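Local coordinates for protein fanconi-associated nuclease 1 homolog (Pseudomonas aeruginosa, PDB 5Y7Q) that belongs to the FAN1 family of nucleases, joining helix-turn-helix and SAP regions to a VRR-NUC domain, and is seen here with bound nucleic acid, at residues A380-P385 against V574-D579. Numbering follows the deposited sequence.
Sequences AFPSEP and VRWHVD
With CG of Phe381 anti to its own nitrogen (chi1 -162°) and CG of Trp576 beside its nitrogen and anti to its carbonyl carbon (chi1 -57°), the two rings meet crosswise where the loop after strand 374-380 passes the end of strand 569-577. The result is a T-shaped (edge-to-face) pair: the Phe381 ring presents its CD1–CE1 edge to one face of the indole. The two ring planes stand at 82°, and the centroids of the Phe381 ring and the five-membered ring of Trp576 are 5.1 Å apart. The nearest approach, 3.6 Å from Phe381 CD1 to Trp576 CG, falls near the root of the indole. Farther out, Pro382 CD lies over the same face near the rim, 4.2 Å from Trp576 CZ3, and also lies over one face of the Phe381 ring, toward its rim, while Val574 CG1 lies over the opposite face of the indole, toward its rim.

This packing closes the end of a parallel strand pair within the mixed sheet to which strand 569-577 of the VRR-NUC region belongs. Strand 374-380 forms one border of that sheet and pairs with strand 569-577 through backbone bonds such as Arg575 with Leu377 and Leu379. At the end, Ala380 and His577 form a parallel bridge, their CA atoms 5.1 Å apart. One residue on, Phe381 N gives a weak, bent hydrogen bond to His577 O, 3.3 Å long. Val578 CG2 approaches Phe381 CB at 4.4 Å, a looser apolar touch at the surface. Trp576 also rests on Leu379 and on Val388 of helix 388-396, the helix that follows the loop.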
ATOM      1  N   ALA A 380      12.243 -29.136 -21.302  1.00 86.41           N
ATOM      2  CA  ALA A 380      11.188 -30.131 -21.198  1.00 93.21           C
ATOM      3  C   ALA A 380       9.903 -29.483 -20.699  1.00102.78           C
ATOM      4  O   ALA A 380       9.928 -28.475 -19.994  1.00105.70           O
ATOM      5  CB  ALA A 380      11.609 -31.256 -20.252  1.00 90.46           C
ATOM      6  N   PHE A 381       8.773 -30.042 -21.107  1.00110.11           N
ATOM      7  CA  PHE A 381       7.499 -29.596 -20.561  1.00118.39           C
ATOM      8  C   PHE A 381       7.294 -30.225 -19.186  1.00122.17           C
ATOM      9  O   PHE A 381       7.311 -31.461 -19.070  1.00120.95           O
ATOM     10  CB  PHE A 381       6.351 -29.952 -21.491  1.00127.24           C
ATOM     11  CG  PHE A 381       5.099 -29.162 -21.225  1.00127.76           C
ATOM     12  CD1 PHE A 381       5.086 -27.788 -21.404  1.00122.19           C
ATOM     13  CD2 PHE A 381       3.941 -29.790 -20.794  1.00131.48           C
ATOM     14  CE1 PHE A 381       3.945 -27.055 -21.161  1.00120.52           C
ATOM     15  CE2 PHE A 381       2.796 -29.061 -20.548  1.00131.96           C
ATOM     16  CZ  PHE A 381       2.800 -27.690 -20.734  1.00126.44           C
ATOM     17  N   PRO A 382       7.098 -29.423 -18.128  1.00120.60           N
ATOM     18  CA  PRO A 382       7.231 -29.966 -16.760  1.00124.92           C
ATOM     19  C   PRO A 382       6.203 -31.027 -16.394  1.00137.20           C
ATOM     20  O   PRO A 382       6.586 -32.117 -15.943  1.00140.76           O
ATOM     21  CB  PRO A 382       7.087 -28.713 -15.877  1.00121.57           C
ATOM     22  CG  PRO A 382       7.104 -27.524 -16.827  1.00115.61           C
ATOM     23  CD  PRO A 382       6.615 -28.034 -18.129  1.00115.41           C
ATOM     24  N   SER A 383       4.912 -30.754 -16.614  1.00141.22           N
ATOM     25  CA  SER A 383       3.835 -31.653 -16.173  1.00149.24           C
ATOM     26  C   SER A 383       3.984 -32.020 -14.691  1.00149.50           C
ATOM     27  O   SER A 383       4.405 -33.139 -14.369  1.00148.26           O
ATOM     28  CB  SER A 383       3.787 -32.924 -17.030  1.00154.03           C
ATOM     29  OG  SER A 383       2.710 -33.761 -16.639  1.00155.13           O
ATOM     30  N   GLU A 384       3.645 -31.096 -13.787  1.00148.15           N
ATOM     31  CA  GLU A 384       2.760 -29.962 -14.065  1.00147.29           C
ATOM     32  C   GLU A 384       3.497 -28.637 -13.842  1.00140.48           C
ATOM     33  O   GLU A 384       4.672 -28.667 -13.483  1.00134.94           O
ATOM     34  CB  GLU A 384       1.515 -30.070 -13.167  1.00155.30           C
ATOM     35  CG  GLU A 384       0.606 -31.262 -13.472  1.00164.65           C
ATOM     36  CD  GLU A 384      -0.121 -31.131 -14.804  1.00167.56           C
ATOM     37  OE1 GLU A 384      -0.265 -29.986 -15.295  1.00163.49           O
ATOM     38  OE2 GLU A 384      -0.544 -32.175 -15.358  1.00167.60           O
ATOM     39  N   PRO A 385       2.834 -27.472 -14.066  1.00141.47           N
ATOM     40  CA  PRO A 385       3.576 -26.232 -13.772  1.00146.68           C
ATOM     41  C   PRO A 385       3.704 -26.011 -12.255  1.00153.32           C
ATOM     42  O   PRO A 385       2.701 -26.314 -11.601  1.00158.58           O
ATOM     43  CB  PRO A 385       2.716 -25.143 -14.427  1.00142.52           C
ATOM     44  CG  PRO A 385       1.328 -25.692 -14.382  1.00140.24           C
ATOM     45  CD  PRO A 385       1.474 -27.183 -14.569  1.00140.03           C
ATOM     46  N   VAL A 574      12.334 -18.914 -23.383  1.00 85.56           N
ATOM     47  CA  VAL A 574      12.123 -20.353 -23.252  1.00 85.65           C
ATOM     48  C   VAL A 574      10.999 -20.831 -24.172  1.00 90.37           C
ATOM     49  O   VAL A 574       9.939 -20.196 -24.268  1.00 99.35           O
ATOM     50  CB  VAL A 574      11.833 -20.699 -21.778  1.00 75.52           C
ATOM     51  CG1 VAL A 574      11.410 -22.160 -21.609  1.00 71.06           C
ATOM     52  CG2 VAL A 574      13.055 -20.403 -20.966  1.00 65.07           C
ATOM     53  N   ARG A 575      11.243 -21.952 -24.856  1.00 81.25           N
ATOM     54  CA  ARG A 575      10.241 -22.755 -25.547  1.00 87.05           C
ATOM     55  C   ARG A 575      10.131 -24.113 -24.860  1.00 91.16           C
ATOM     56  O   ARG A 575      11.071 -24.576 -24.205  1.00 90.71           O
ATOM     57  CB  ARG A 575      10.595 -23.001 -27.019  1.00 89.87           C
ATOM     58  CG  ARG A 575      10.760 -21.801 -27.929  1.00 99.63           C
ATOM     59  CD  ARG A 575      11.197 -22.273 -29.358  1.00109.58           C
ATOM     60  NE  ARG A 575      12.166 -23.380 -29.312  1.00111.11           N
ATOM     61  CZ  ARG A 575      12.786 -23.902 -30.373  1.00120.04           C
ATOM     62  NH1 ARG A 575      13.635 -24.912 -30.217  1.00120.08           N
ATOM     63  NH2 ARG A 575      12.567 -23.420 -31.591  1.00125.56           N
ATOM     64  N   TRP A 576       8.983 -24.765 -25.020  1.00 91.30           N
ATOM     65  CA  TRP A 576       8.769 -26.079 -24.430  1.00 94.08           C
ATOM     66  C   TRP A 576       8.851 -27.174 -25.490  1.00103.41           C
ATOM     67  O   TRP A 576       8.393 -27.004 -26.624  1.00109.90           O
ATOM     68  CB  TRP A 576       7.411 -26.169 -23.739  1.00 97.06           C
ATOM     69  CG  TRP A 576       7.146 -25.165 -22.679  1.00 96.17           C
ATOM     70  CD1 TRP A 576       6.161 -24.219 -22.680  1.00 97.29           C
ATOM     71  CD2 TRP A 576       7.840 -25.020 -21.432  1.00 90.27           C
ATOM     72  NE1 TRP A 576       6.206 -23.492 -21.520  1.00 90.94           N
ATOM     73  CE2 TRP A 576       7.225 -23.963 -20.735  1.00 84.44           C
ATOM     74  CE3 TRP A 576       8.927 -25.680 -20.841  1.00 91.68           C
ATOM     75  CZ2 TRP A 576       7.658 -23.541 -19.477  1.00 85.40           C
ATOM     76  CZ3 TRP A 576       9.359 -25.267 -19.593  1.00 85.71           C
ATOM     77  CH2 TRP A 576       8.722 -24.204 -18.921  1.00 87.89           C
ATOM     78  N   HIS A 577       9.415 -28.314 -25.102  1.00 99.64           N
ATOM     79  CA  HIS A 577       9.524 -29.482 -25.963  1.00106.91           C
ATOM     80  C   HIS A 577       8.521 -30.536 -25.506  1.00111.91           C
ATOM     81  O   HIS A 577       8.504 -30.903 -24.325  1.00112.29           O
ATOM     82  CB  HIS A 577      10.951 -30.042 -25.929  1.00109.25           C
ATOM     83  CG  HIS A 577      11.136 -31.286 -26.742  1.00121.06           C
ATOM     84  ND1 HIS A 577      10.628 -32.511 -26.359  1.00130.13           N
ATOM     85  CD2 HIS A 577      11.780 -31.498 -27.915  1.00126.90           C
ATOM     86  CE1 HIS A 577      10.944 -33.422 -27.264  1.00132.60           C
ATOM     87  NE2 HIS A 577      11.644 -32.835 -28.219  1.00131.23           N
ATOM     88  N   VAL A 578       7.686 -31.014 -26.437  1.00118.32           N
ATOM     89  CA  VAL A 578       6.744 -32.111 -26.195  1.00120.51           C
ATOM     90  C   VAL A 578       7.086 -33.247 -27.151  1.00132.17           C
ATOM     91  O   VAL A 578       6.840 -33.146 -28.361  1.00140.01           O
ATOM     92  CB  VAL A 578       5.283 -31.682 -26.386  1.00118.70           C
ATOM     93  CG1 VAL A 578       4.351 -32.810 -25.964  1.00124.24           C
ATOM     94  CG2 VAL A 578       4.977 -30.402 -25.633  1.00114.11           C
ATOM     95  N   ASP A 579       7.602 -34.349 -26.615  1.00130.35           N
ATOM     96  CA  ASP A 579       7.931 -35.490 -27.458  1.00132.98           C
ATOM     97  C   ASP A 579       6.645 -36.172 -27.912  1.00134.45           C
ATOM     98  O   ASP A 579       5.807 -36.547 -27.086  1.00136.72           O
ATOM     99  CB  ASP A 579       8.832 -36.465 -26.700  1.00138.60           C
ATOM    100  CG  ASP A 579       9.881 -37.126 -27.599  1.00143.79           C
ATOM    101  OD1 ASP A 579       9.651 -38.264 -28.070  1.00144.97           O
ATOM    102  OD2 ASP A 579      10.945 -36.504 -27.827  1.00141.35           O
TER